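Local coordinates for Lin1909 protein (Listeria innocua, PDB 3FIJ), which probably acts as a gamma-glutamyl-gamma-aminobutyrate hydrolase of the class I glutamine amidotransferase-like type, and binds a manganese ion, at residues A[76-81]-A[178-183]; A[116-121]-A[198-203]; A[123-128]-A[187-192]; A[156-159]-A[164-167]; A[211-216]-A[230-235]. All coordinates share one frame; numbering follows the deposited sequence.

Contact 1. Residues A[76-81]-A[178-183]; sequences QLYLEE and HHQFIK. With MN (manganese (II) ion), chain I.
E80 meets K183 and Y78 nears Q180 across a wide backbone gap: even at the closest approach Y78 CA and K183 CA are 10.7 Å apart, and the 76-81 turn and the 178-183 segment, which includes the short strand 181-182, never come near enough to pair directly. Long side chains and a water bridge the gap instead. E80 and K183 reach for each other from opposite directions and close a salt bridge, K183 NZ lying 2.8 Å from E80 OE2. The ammonium meets that oxygen on its syn side, 30° out of the carboxylate plane. K183 leaves its backbone with CG anti to N (chi1 -171°) and then bends at chi3, which turns its amine to the carboxylate. E80 OE1 takes a separate hydrogen bond from Q131. Beside this pair, Y78 OH donates to a water at 2.7 Å, which sits in the plane of the phenol ring at its edge. The same water donates to Q180 OE1, 2.6 Å away, so the phenol and the amide are joined by a relay; Q180 NE2 is hydrogen-bonded to Q131 O. Two residues before Q180, H178 ND1 donates to Q180 O at 3.0 Å, a second-shell bond that restrains the imidazole's rotation. Its other nitrogen, H178 NE2, binds manganese at 2.3 Å, and H143, H154, S176, E201 and a water complete a six-ligand site, a mixed histidine, carboxylate and hydroxyl shell.

Contact 2. Residues A[116-121]-A[198-203]; sequences RGMQLV and GMIEAV. With MN (manganese (II) ion), chain I.
Between the manganese site and the helix that follows strand 111-114 in this class I glutamine amidotransferase-like fold, a buried contact forms where selenomethionine M118 lies against strand 200-205. Helix 116-121 and strand 200-203 approach to 9.6 Å between axes, with 68° between their directions, and one flexible side chain spans the distance. M118 sends CG anti to its own N, stays extended through chi2 and bends at chi3 (83°), which lays SE and CE along the strand backbone. M118 SE is 3.7 Å from E201 O and 4.0 Å from A202 CA. It also lies 3.9 Å from V203 CG2, the two side chains crossing at about a right angle. CE reaches one residue further back, to 4.2 Å from I200 CG2. The packing is thus largely selenium and methyl against peptide, with two apolar branches at its ends; I182 adds to it from strand 181-182. E201 turns the other way. Its CB is directed away from the helix and its chain folds at chi2, bringing OE2 to 2.4 Å from manganese, while OE1 accepts a 2.7 Å hydrogen bond from a metal-bound water. Both carboxylate oxygens therefore serve the site, one directly and one through the water. Helix 116-124 packed on a sheet strand is the helix-on-sheet layer of the alpha/beta fold, and in this protein the strand also supplies a manganese ligand.

Contact 3. Residues A[123-128]-A[187-192]; sequences VALGGT and PSFKVT
L125 faces F189 and P187 just where helix 116-124 ends, in a Schellman motif, and its chain turns past the start of strand 189-195. G126, at a positive phi of 105°, is the C-prime residue: its N bonds to V123 O at 2.9 Å, and G127 N bonds to N122 O. L125, the first residue to leave the helix, turns its side chain to the strand, at the surface of the alpha/beta fold. The side-chain touch is apolar. L125 comes to the rim of the F189 ring, its CG lying near the ring plane at the edge. F189 itself also reaches V203 on the neighbouring strand and Y212, whose ring stands at about 85° to its own. L125 thus meets a ring that also packs on V203 and Y212. The proline ring of P187 lies close to the backbone of the helix end, CD being 3.8 Å from L125 O. The aromatic meeting is narrow: CE1 of F189 meets the stem of the leucine, with L125 CG at 4.0 Å and L125 CB at 4.1 Å.

Contact 4. Residues A[156-159]-A[164-167]; sequences IDIE and LAKH
A local apolar packing of strand on turn, between I158 and the pair L164 and A165, folds the chain back on the end of strand 154-158 before it continues toward strand 172-174. The two segments are separated by four residues, and their CA atoms come to 6.3 Å at I158 and A165. The 164-166 turn has helical backbone angles without a regular helical bond pattern, closed by H167 N to L164 O at 2.8 Å. The gamma methyl of I158 does most of the touching. With CG2 anti to the backbone N and beside the carbonyl carbon, I158 presents that methyl to the turn, where it meets A165 CB at 3.8 Å and L164 CD2 at 4.2 Å. L164 carries on into the protein, against A193, A202 and W217, whereas the smaller A165 is partly exposed. There its CB lies only 3.3 Å from E159 O, a close fit of methyl against carbonyl. E159 O is in turn hydrogen-bonded to the hydroxyl of S162, and the same hydroxyl is bonded to A165 N; one serine oxygen thus ties strand end and turn together. L164 N is held separately by E204 OE1. Since methyl contacts have little directional preference, the chemistry implies a division of labour: the alkyl groups fill and shield the junction, while S162 and E204 supply the directional bonds to its backbone.

Contact 5. Residues A[211-216]-A[230-235]; sequences WYLGVQ and EQLFQA
The W211 indole approaches A235 obliquely: CZ2 lies 4.0 Å from A235 CB and CH2 4.2 Å, so the helix methyl meets the benzo half of the ring system. At the five-membered end, W211 NE1 makes a weak hydrogen bond to E163 OE2. The other flat group, the ring of Y212, turns to the far side of the strand; on one face it has G214 N, 3.8 Å above the plane and offset toward the rim. The alternation of the strand explains the division. W211, L213 and V215 point toward helix 227-241, whereas Y212 reaches M118 and V121 on helix 116-124. L213 is the second point of touch, its CD2 lying 4.1 Å from L232 CG, and the two leucines meet crosswise. L213 holds CG anti to the backbone N (chi1 175°), which carries its end out over the 8.6 Å between L213 CA and L232 CA; W211, with a similar first torsion, extends toward A235. The tip of L232 leans in, although its CB does not aim at the strand, and it is also flanked by F112 on the next strand. Strand 212-215 runs parallel to strand 111-114 and antiparallel to strand 200-205. Its side chains meet a helix on each face, W211 and L213 on one and Y212 on the other: the three-layer alpha/beta/alpha sandwich of class I glutamine amidotransferase-like domains.

Together the five contacts illustrate how chemistry varies with place in the fold. Contacts 2 and 5 are buried and without polar side-chain pairs across them, packing helices 116-124 and 227-241 on opposite faces of the central sheet, whose neighbouring strands 200-205 and 212-215 join them through backbone bonds. Contact 3 shares helix 116-124 with contact 2 but takes its outer end, as a surface contact. Contact 4, partly buried, packs a turn on the same sheet and touches contact 5 through H167. Contact 1 differs most: a salt bridge and a water relay span its wide gap. It nevertheless meets contact 2 at the manganese ion, where H178 and E201 are ligands and one water is common.

Contact 1. Residues A[76-81]-A[178-183]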
# COMPACT_ATOMS: atom_id res chain seq x y z
N GLN A 76 -5.40 33.53 7.71
CA GLN A 76 -4.85 34.88 7.79
C GLN A 76 -5.67 35.84 6.93
O GLN A 76 -5.82 37.02 7.26
CB GLN A 76 -3.41 34.85 7.30
CG GLN A 76 -2.68 33.56 7.71
CD GLN A 76 -2.31 33.57 9.16
OE1 GLN A 76 -2.81 34.39 9.92
NE2 GLN A 76 -1.43 32.66 9.56
N LEU A 77 -6.20 35.33 5.81
CA LEU A 77 -7.01 36.14 4.90
C LEU A 77 -8.27 36.70 5.55
O LEU A 77 -8.81 37.70 5.07
CB LEU A 77 -7.37 35.33 3.65
CG LEU A 77 -6.45 35.56 2.45
CD1 LEU A 77 -5.03 35.23 2.82
CD2 LEU A 77 -6.91 34.70 1.28
N TYR A 78 -8.76 36.07 6.61
CA TYR A 78 -9.93 36.63 7.28
C TYR A 78 -9.63 36.96 8.75
O TYR A 78 -10.49 36.88 9.63
CB TYR A 78 -11.19 35.75 7.09
CG TYR A 78 -11.07 34.27 7.37
CD1 TYR A 78 -11.48 33.74 8.59
CD2 TYR A 78 -10.58 33.39 6.41
CE1 TYR A 78 -11.41 32.38 8.85
CE2 TYR A 78 -10.50 32.02 6.66
CZ TYR A 78 -10.91 31.52 7.88
OH TYR A 78 -10.84 30.17 8.17
N LEU A 79 -8.38 37.34 8.99
CA LEU A 79 -7.90 37.77 10.30
C LEU A 79 -7.97 36.77 11.45
O LEU A 79 -8.34 37.12 12.56
CB LEU A 79 -8.65 39.05 10.71
CG LEU A 79 -8.67 40.10 9.59
CD1 LEU A 79 -9.52 41.29 10.03
CD2 LEU A 79 -7.25 40.53 9.26
N GLU A 80 -7.61 35.52 11.17
CA GLU A 80 -7.63 34.48 12.19
C GLU A 80 -6.37 33.66 12.05
O GLU A 80 -5.87 33.47 10.94
CB GLU A 80 -8.86 33.56 12.02
CG GLU A 80 -10.19 34.15 12.45
CD GLU A 80 -11.38 33.17 12.36
OE1 GLU A 80 -11.21 31.97 12.66
OE2 GLU A 80 -12.49 33.60 12.00
N GLU A 81 -5.82 33.19 13.17
CA GLU A 81 -4.65 32.34 13.09
C GLU A 81 -5.21 30.91 12.94
O GLU A 81 -6.37 30.67 13.25
CB GLU A 81 -3.78 32.49 14.35
CG GLU A 81 -2.86 33.73 14.32
CD GLU A 81 -1.71 33.64 13.29
OE1 GLU A 81 -1.64 34.50 12.39
OE2 GLU A 81 -0.88 32.72 13.38
N HIS A 178 -17.31 19.15 2.30
CA HIS A 178 -16.60 20.22 2.97
C HIS A 178 -16.64 20.11 4.48
O HIS A 178 -17.52 19.45 5.05
CB HIS A 178 -17.15 21.57 2.50
CG HIS A 178 -18.62 21.77 2.79
ND1 HIS A 178 -19.08 22.39 3.93
CD2 HIS A 178 -19.71 21.40 2.08
CE1 HIS A 178 -20.40 22.40 3.91
NE2 HIS A 178 -20.81 21.81 2.81
N HIS A 179 -15.67 20.74 5.14
CA HIS A 179 -15.62 20.73 6.59
C HIS A 179 -15.55 22.16 7.12
O HIS A 179 -15.45 22.38 8.33
CB HIS A 179 -14.44 19.89 7.11
CG HIS A 179 -13.14 20.63 7.17
ND1 HIS A 179 -12.43 20.99 6.05
CD2 HIS A 179 -12.43 21.09 8.23
CE1 HIS A 179 -11.34 21.65 6.41
NE2 HIS A 179 -11.32 21.73 7.73
N GLN A 180 -15.63 23.14 6.21
CA GLN A 180 -15.62 24.54 6.62
C GLN A 180 -16.92 25.19 6.15
O GLN A 180 -17.57 24.70 5.22
CB GLN A 180 -14.43 25.29 6.02
CG GLN A 180 -13.06 24.76 6.42
CD GLN A 180 -11.98 25.83 6.35
OE1 GLN A 180 -11.95 26.62 5.42
NE2 GLN A 180 -11.10 25.84 7.34
N PHE A 181 -17.31 26.29 6.80
CA PHE A 181 -18.55 26.99 6.44
C PHE A 181 -18.41 28.50 6.52
O PHE A 181 -17.54 29.03 7.21
CB PHE A 181 -19.70 26.63 7.37
CG PHE A 181 -19.89 25.17 7.59
CD1 PHE A 181 -19.06 24.47 8.45
CD2 PHE A 181 -20.93 24.50 6.96
CE1 PHE A 181 -19.26 23.11 8.68
CE2 PHE A 181 -21.14 23.14 7.18
CZ PHE A 181 -20.31 22.44 8.04
N ILE A 182 -19.31 29.20 5.84
CA ILE A 182 -19.33 30.65 5.92
C ILE A 182 -19.81 30.96 7.34
O ILE A 182 -20.82 30.40 7.80
CB ILE A 182 -20.33 31.27 4.92
CG1 ILE A 182 -19.80 31.15 3.49
CG2 ILE A 182 -20.60 32.74 5.30
CD1 ILE A 182 -20.58 31.96 2.45
N LYS A 183 -19.09 31.81 8.04
CA LYS A 183 -19.48 32.20 9.40
C LYS A 183 -20.18 33.53 9.21
O LYS A 183 -21.40 33.61 9.19
CB LYS A 183 -18.24 32.34 10.30
CG LYS A 183 -18.57 32.53 11.79
CD LYS A 183 -17.36 32.23 12.69
CE LYS A 183 -16.24 33.26 12.51
NZ LYS A 183 -14.92 32.80 13.06
MN MN I . -22.92 20.80 2.76
O HOH W 1 -10.22 28.49 6.14
O HOH W 2 -22.75 20.87 0.51

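Contact 2. Residues A[116-121]-A[198-203]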
# COMPACT_ATOMS: atom_id res chain seq x y z
N ARG A 116 -15.25 25.42 -2.13
CA ARG A 116 -14.22 26.36 -1.70
C ARG A 116 -14.45 27.72 -2.35
O ARG A 116 -14.37 28.77 -1.70
CB ARG A 116 -12.86 25.82 -2.11
CG ARG A 116 -11.78 26.87 -2.19
CD ARG A 116 -10.62 26.39 -3.04
NE ARG A 116 -9.80 27.53 -3.43
CZ ARG A 116 -8.95 28.15 -2.62
NH1 ARG A 116 -8.79 27.72 -1.38
NH2 ARG A 116 -8.29 29.21 -3.05
N GLY A 117 -14.75 27.69 -3.65
CA GLY A 117 -14.99 28.90 -4.40
C GLY A 117 -15.94 29.90 -3.77
O GLY A 117 -15.63 31.09 -3.72
N MSE A 118 -17.09 29.43 -3.31
CA MSE A 118 -18.09 30.28 -2.67
C MSE A 118 -17.52 30.86 -1.37
O MSE A 118 -17.87 31.97 -0.96
CB MSE A 118 -19.35 29.47 -2.38
CG MSE A 118 -20.48 30.26 -1.72
SE MSE A 118 -21.86 29.09 -0.97
CE MSE A 118 -20.99 28.69 0.74
N GLN A 119 -16.65 30.10 -0.72
CA GLN A 119 -16.06 30.57 0.51
C GLN A 119 -14.94 31.57 0.22
O GLN A 119 -14.68 32.47 1.01
CB GLN A 119 -15.52 29.40 1.33
CG GLN A 119 -16.63 28.48 1.80
CD GLN A 119 -16.15 27.42 2.75
OE1 GLN A 119 -16.93 26.59 3.22
NE2 GLN A 119 -14.85 27.44 3.06
N LEU A 120 -14.28 31.40 -0.92
CA LEU A 120 -13.22 32.32 -1.28
C LEU A 120 -13.83 33.69 -1.63
O LEU A 120 -13.28 34.74 -1.29
CB LEU A 120 -12.40 31.79 -2.46
CG LEU A 120 -11.27 32.74 -2.85
CD1 LEU A 120 -10.03 31.95 -3.12
CD2 LEU A 120 -11.68 33.59 -4.05
N VAL A 121 -14.97 33.68 -2.29
CA VAL A 121 -15.64 34.93 -2.63
C VAL A 121 -16.01 35.65 -1.33
O VAL A 121 -15.67 36.81 -1.13
CB VAL A 121 -16.89 34.64 -3.48
CG1 VAL A 121 -17.77 35.88 -3.59
CG2 VAL A 121 -16.47 34.17 -4.85
N GLY A 198 -29.21 24.91 9.34
CA GLY A 198 -28.95 26.34 9.20
C GLY A 198 -27.68 26.74 8.46
O GLY A 198 -27.49 27.93 8.17
N MSE A 199 -26.80 25.80 8.15
CA MSE A 199 -25.57 26.15 7.45
C MSE A 199 -25.82 26.70 6.04
O MSE A 199 -26.77 26.31 5.36
CB MSE A 199 -24.63 24.95 7.42
CG MSE A 199 -24.15 24.50 8.79
SE MSE A 199 -23.09 25.87 9.74
CE MSE A 199 -24.48 26.64 10.82
N ILE A 200 -24.97 27.63 5.61
CA ILE A 200 -25.10 28.28 4.31
C ILE A 200 -24.63 27.42 3.14
O ILE A 200 -23.46 27.03 3.07
CB ILE A 200 -24.32 29.61 4.32
CG1 ILE A 200 -24.98 30.57 5.30
CG2 ILE A 200 -24.27 30.19 2.91
CD1 ILE A 200 -24.10 31.73 5.72
N GLU A 201 -25.55 27.15 2.22
CA GLU A 201 -25.27 26.32 1.05
C GLU A 201 -25.22 27.08 -0.27
O GLU A 201 -24.61 26.61 -1.24
CB GLU A 201 -26.32 25.20 0.95
CG GLU A 201 -26.16 24.07 1.97
CD GLU A 201 -24.93 23.19 1.73
OE1 GLU A 201 -24.66 22.83 0.56
OE2 GLU A 201 -24.25 22.83 2.71
N ALA A 202 -25.85 28.25 -0.32
CA ALA A 202 -25.86 29.06 -1.53
C ALA A 202 -25.91 30.55 -1.23
O ALA A 202 -26.66 31.02 -0.37
CB ALA A 202 -27.04 28.66 -2.42
N VAL A 203 -25.10 31.32 -1.95
CA VAL A 203 -25.06 32.75 -1.76
C VAL A 203 -25.19 33.45 -3.10
O VAL A 203 -24.62 32.99 -4.09
CB VAL A 203 -23.73 33.18 -1.11
CG1 VAL A 203 -23.70 34.70 -0.90
CG2 VAL A 203 -23.53 32.44 0.20
MN MN I . -22.92 20.80 2.76
O HOH W 2 -22.75 20.87 0.51

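Contact 3. Residues A[123-128]-A[187-192]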
# COMPACT_ATOMS: atom_id res chain seq x y z
N VAL A 123 -14.77 35.50 1.64
CA VAL A 123 -13.57 36.04 2.27
C VAL A 123 -13.04 37.25 1.51
O VAL A 123 -12.76 38.29 2.10
CB VAL A 123 -12.44 34.96 2.33
CG1 VAL A 123 -11.14 35.59 2.86
CG2 VAL A 123 -12.88 33.80 3.22
N ALA A 124 -12.91 37.12 0.19
CA ALA A 124 -12.40 38.21 -0.64
C ALA A 124 -13.09 39.53 -0.37
O ALA A 124 -12.45 40.58 -0.38
CB ALA A 124 -12.55 37.86 -2.11
N LEU A 125 -14.40 39.48 -0.12
CA LEU A 125 -15.18 40.69 0.12
C LEU A 125 -15.43 41.05 1.60
O LEU A 125 -16.28 41.88 1.90
CB LEU A 125 -16.52 40.60 -0.64
CG LEU A 125 -16.48 40.84 -2.16
CD1 LEU A 125 -16.07 42.27 -2.44
CD2 LEU A 125 -15.52 39.88 -2.84
N GLY A 126 -14.71 40.41 2.51
CA GLY A 126 -14.86 40.75 3.92
C GLY A 126 -15.62 39.83 4.86
O GLY A 126 -15.91 40.23 5.98
N GLY A 127 -15.94 38.62 4.42
CA GLY A 127 -16.67 37.70 5.29
C GLY A 127 -15.71 36.81 6.06
O GLY A 127 -14.50 36.99 5.96
N THR A 128 -16.24 35.88 6.85
CA THR A 128 -15.39 34.97 7.61
C THR A 128 -15.90 33.55 7.47
O THR A 128 -16.98 33.32 6.91
CB THR A 128 -15.33 35.34 9.12
OG1 THR A 128 -16.64 35.21 9.70
CG2 THR A 128 -14.85 36.77 9.30
N PRO A 187 -20.70 41.57 3.16
CA PRO A 187 -21.80 42.46 2.76
C PRO A 187 -21.98 42.53 1.24
O PRO A 187 -21.02 42.41 0.49
CB PRO A 187 -21.38 43.80 3.35
CG PRO A 187 -19.89 43.75 3.24
CD PRO A 187 -19.57 42.34 3.71
N SER A 188 -23.23 42.72 0.82
CA SER A 188 -23.63 42.80 -0.59
C SER A 188 -23.95 41.41 -1.14
O SER A 188 -23.86 41.17 -2.34
CB SER A 188 -22.54 43.46 -1.43
OG SER A 188 -22.29 44.78 -0.99
N PHE A 189 -24.31 40.51 -0.24
CA PHE A 189 -24.67 39.15 -0.61
C PHE A 189 -25.86 38.71 0.24
O PHE A 189 -26.10 39.25 1.31
CB PHE A 189 -23.52 38.18 -0.36
CG PHE A 189 -22.35 38.39 -1.28
CD1 PHE A 189 -21.35 39.30 -0.96
CD2 PHE A 189 -22.25 37.67 -2.47
CE1 PHE A 189 -20.27 39.50 -1.82
CE2 PHE A 189 -21.18 37.86 -3.33
CZ PHE A 189 -20.19 38.78 -3.01
N LYS A 190 -26.60 37.73 -0.25
CA LYS A 190 -27.73 37.20 0.48
C LYS A 190 -27.65 35.69 0.37
O LYS A 190 -27.29 35.14 -0.68
CB LYS A 190 -29.05 37.73 -0.10
CG LYS A 190 -29.22 37.50 -1.59
CD LYS A 190 -30.48 38.16 -2.13
CE LYS A 190 -30.65 37.87 -3.63
NZ LYS A 190 -31.97 38.33 -4.18
N VAL A 191 -27.94 35.01 1.47
CA VAL A 191 -27.93 33.56 1.51
C VAL A 191 -29.24 33.13 0.85
O VAL A 191 -30.29 33.69 1.16
CB VAL A 191 -27.88 33.04 2.97
CG1 VAL A 191 -29.07 33.57 3.75
CG2 VAL A 191 -27.91 31.52 3.00
N THR A 192 -29.18 32.16 -0.06
CA THR A 192 -30.40 31.69 -0.73
C THR A 192 -30.67 30.21 -0.53
O THR A 192 -31.67 29.70 -1.00
CB THR A 192 -30.36 31.98 -2.24
OG1 THR A 192 -29.16 31.45 -2.81
CG2 THR A 192 -30.43 33.48 -2.48

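Contact 4. Residues A[156-159]-A[164-167]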
# COMPACT_ATOMS: atom_id res chain seq x y z
N ILE A 156 -31.73 20.92 1.00
CA ILE A 156 -31.63 22.36 1.20
C ILE A 156 -32.91 23.12 0.92
O ILE A 156 -33.64 22.81 -0.02
CB ILE A 156 -30.54 22.95 0.29
CG1 ILE A 156 -30.84 22.59 -1.17
CG2 ILE A 156 -29.19 22.43 0.73
CD1 ILE A 156 -29.87 23.17 -2.19
N ASP A 157 -33.17 24.12 1.76
CA ASP A 157 -34.34 24.98 1.62
C ASP A 157 -33.88 26.10 0.69
O ASP A 157 -32.84 26.72 0.93
CB ASP A 157 -34.74 25.55 2.98
CG ASP A 157 -35.04 24.48 3.99
OD1 ASP A 157 -36.06 23.78 3.85
OD2 ASP A 157 -34.25 24.33 4.94
N ILE A 158 -34.65 26.35 -0.36
CA ILE A 158 -34.29 27.36 -1.33
C ILE A 158 -35.15 28.60 -1.26
O ILE A 158 -36.36 28.52 -1.08
CB ILE A 158 -34.38 26.77 -2.76
CG1 ILE A 158 -33.46 25.55 -2.86
CG2 ILE A 158 -34.00 27.82 -3.79
CD1 ILE A 158 -33.48 24.85 -4.20
N GLU A 159 -34.51 29.76 -1.38
CA GLU A 159 -35.21 31.04 -1.36
C GLU A 159 -35.99 31.12 -2.68
O GLU A 159 -35.38 31.26 -3.73
CB GLU A 159 -34.19 32.17 -1.26
CG GLU A 159 -34.78 33.56 -1.30
CD GLU A 159 -35.88 33.73 -0.29
OE1 GLU A 159 -35.64 33.40 0.90
OE2 GLU A 159 -36.99 34.18 -0.68
N LEU A 164 -31.14 30.88 -7.71
CA LEU A 164 -31.03 29.43 -7.52
C LEU A 164 -32.37 28.77 -7.78
O LEU A 164 -32.44 27.73 -8.46
CB LEU A 164 -30.58 29.10 -6.09
CG LEU A 164 -30.26 27.63 -5.83
CD1 LEU A 164 -29.13 27.18 -6.75
CD2 LEU A 164 -29.87 27.42 -4.37
N ALA A 165 -33.43 29.38 -7.26
CA ALA A 165 -34.79 28.87 -7.41
C ALA A 165 -35.24 28.77 -8.87
O ALA A 165 -36.22 28.09 -9.17
CB ALA A 165 -35.77 29.73 -6.61
N LYS A 166 -34.52 29.43 -9.77
CA LYS A 166 -34.86 29.36 -11.20
C LYS A 166 -34.38 28.03 -11.75
O LYS A 166 -34.76 27.63 -12.86
CB LYS A 166 -34.16 30.47 -11.98
CG LYS A 166 -34.56 31.88 -11.62
CD LYS A 166 -33.83 32.89 -12.50
CE LYS A 166 -34.15 34.32 -12.10
NZ LYS A 166 -33.38 35.31 -12.92
N HIS A 167 -33.54 27.34 -10.99
CA HIS A 167 -32.99 26.08 -11.45
C HIS A 167 -33.20 24.90 -10.51
O HIS A 167 -33.19 23.75 -10.93
CB HIS A 167 -31.51 26.26 -11.75
CG HIS A 167 -31.21 27.43 -12.64
ND1 HIS A 167 -30.84 28.67 -12.16
CD2 HIS A 167 -31.26 27.56 -13.99
CE1 HIS A 167 -30.66 29.50 -13.16
NE2 HIS A 167 -30.91 28.86 -14.29

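Contact 5. Residues A[211-216]-A[230-235]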
# COMPACT_ATOMS: atom_id res chain seq x y z
N TRP A 211 -23.16 39.07 -12.35
CA TRP A 211 -24.13 38.03 -12.05
C TRP A 211 -23.31 37.07 -11.18
O TRP A 211 -22.13 36.83 -11.47
CB TRP A 211 -24.54 37.33 -13.35
CG TRP A 211 -25.47 36.16 -13.19
CD1 TRP A 211 -26.83 36.18 -13.30
CD2 TRP A 211 -25.10 34.81 -12.92
NE1 TRP A 211 -27.33 34.90 -13.14
CE2 TRP A 211 -26.29 34.05 -12.91
CE3 TRP A 211 -23.88 34.16 -12.72
CZ2 TRP A 211 -26.29 32.67 -12.67
CZ3 TRP A 211 -23.88 32.79 -12.49
CH2 TRP A 211 -25.08 32.06 -12.47
N TYR A 212 -23.89 36.53 -10.13
CA TYR A 212 -23.13 35.65 -9.26
C TYR A 212 -23.95 34.59 -8.56
O TYR A 212 -25.01 34.88 -7.99
CB TYR A 212 -22.38 36.47 -8.20
CG TYR A 212 -21.71 35.61 -7.14
CD1 TYR A 212 -20.58 34.85 -7.45
CD2 TYR A 212 -22.23 35.52 -5.85
CE1 TYR A 212 -19.99 34.03 -6.50
CE2 TYR A 212 -21.64 34.70 -4.88
CZ TYR A 212 -20.52 33.96 -5.22
OH TYR A 212 -19.91 33.13 -4.30
N LEU A 213 -23.44 33.37 -8.58
CA LEU A 213 -24.07 32.26 -7.90
C LEU A 213 -22.99 31.43 -7.22
O LEU A 213 -22.04 30.96 -7.87
CB LEU A 213 -24.85 31.36 -8.86
CG LEU A 213 -25.42 30.12 -8.13
CD1 LEU A 213 -26.35 30.58 -7.01
CD2 LEU A 213 -26.15 29.20 -9.10
N GLY A 214 -23.12 31.27 -5.90
CA GLY A 214 -22.16 30.48 -5.15
C GLY A 214 -22.90 29.34 -4.47
O GLY A 214 -23.89 29.58 -3.77
N VAL A 215 -22.46 28.10 -4.69
CA VAL A 215 -23.09 26.94 -4.07
C VAL A 215 -22.04 26.16 -3.28
O VAL A 215 -20.90 25.99 -3.73
CB VAL A 215 -23.78 26.03 -5.12
CG1 VAL A 215 -24.94 26.79 -5.74
CG2 VAL A 215 -22.79 25.58 -6.19
N GLN A 216 -22.42 25.71 -2.09
CA GLN A 216 -21.49 25.01 -1.21
C GLN A 216 -21.17 23.59 -1.67
O GLN A 216 -20.10 23.06 -1.36
CB GLN A 216 -22.04 24.99 0.22
CG GLN A 216 -21.13 24.31 1.24
CD GLN A 216 -19.86 25.09 1.50
OE1 GLN A 216 -19.87 26.10 2.21
NE2 GLN A 216 -18.75 24.63 0.92
N GLU A 230 -26.83 20.58 -14.27
CA GLU A 230 -26.30 21.07 -15.53
C GLU A 230 -26.78 22.50 -15.81
O GLU A 230 -26.03 23.31 -16.36
CB GLU A 230 -26.71 20.16 -16.68
CG GLU A 230 -26.09 20.58 -17.99
CD GLU A 230 -26.50 19.70 -19.15
OE1 GLU A 230 -26.50 18.46 -18.99
OE2 GLU A 230 -26.80 20.25 -20.23
N GLN A 231 -28.02 22.81 -15.43
CA GLN A 231 -28.56 24.15 -15.64
C GLN A 231 -27.70 25.22 -14.98
O GLN A 231 -27.59 26.34 -15.48
CB GLN A 231 -29.98 24.24 -15.08
CG GLN A 231 -31.04 23.53 -15.88
CD GLN A 231 -32.42 23.80 -15.33
OE1 GLN A 231 -32.83 24.97 -15.19
NE2 GLN A 231 -33.15 22.74 -15.00
N LEU A 232 -27.09 24.88 -13.84
CA LEU A 232 -26.25 25.84 -13.15
C LEU A 232 -25.12 26.28 -14.06
O LEU A 232 -24.87 27.48 -14.23
CB LEU A 232 -25.70 25.23 -11.86
CG LEU A 232 -26.60 25.37 -10.63
CD1 LEU A 232 -28.04 24.98 -11.00
CD2 LEU A 232 -26.07 24.52 -9.49
N PHE A 233 -24.43 25.32 -14.67
CA PHE A 233 -23.33 25.68 -15.55
C PHE A 233 -23.86 26.36 -16.82
O PHE A 233 -23.19 27.23 -17.39
CB PHE A 233 -22.51 24.45 -15.93
CG PHE A 233 -21.89 23.75 -14.76
CD1 PHE A 233 -22.53 22.69 -14.13
CD2 PHE A 233 -20.65 24.17 -14.27
CE1 PHE A 233 -21.96 22.06 -13.04
CE2 PHE A 233 -20.07 23.54 -13.17
CZ PHE A 233 -20.73 22.48 -12.55
N GLN A 234 -25.06 25.97 -17.24
CA GLN A 234 -25.68 26.55 -18.43
C GLN A 234 -25.91 28.03 -18.19
O GLN A 234 -25.61 28.87 -19.05
CB GLN A 234 -27.02 25.87 -18.73
CG GLN A 234 -27.67 26.34 -20.03
CD GLN A 234 -26.80 26.08 -21.24
OE1 GLN A 234 -26.51 24.92 -21.59
NE2 GLN A 234 -26.36 27.14 -21.90
N ALA A 235 -26.42 28.36 -17.00
CA ALA A 235 -26.68 29.75 -16.63
C ALA A 235 -25.39 30.57 -16.69
O ALA A 235 -25.37 31.67 -17.23
CB ALA A 235 -27.28 29.81 -15.23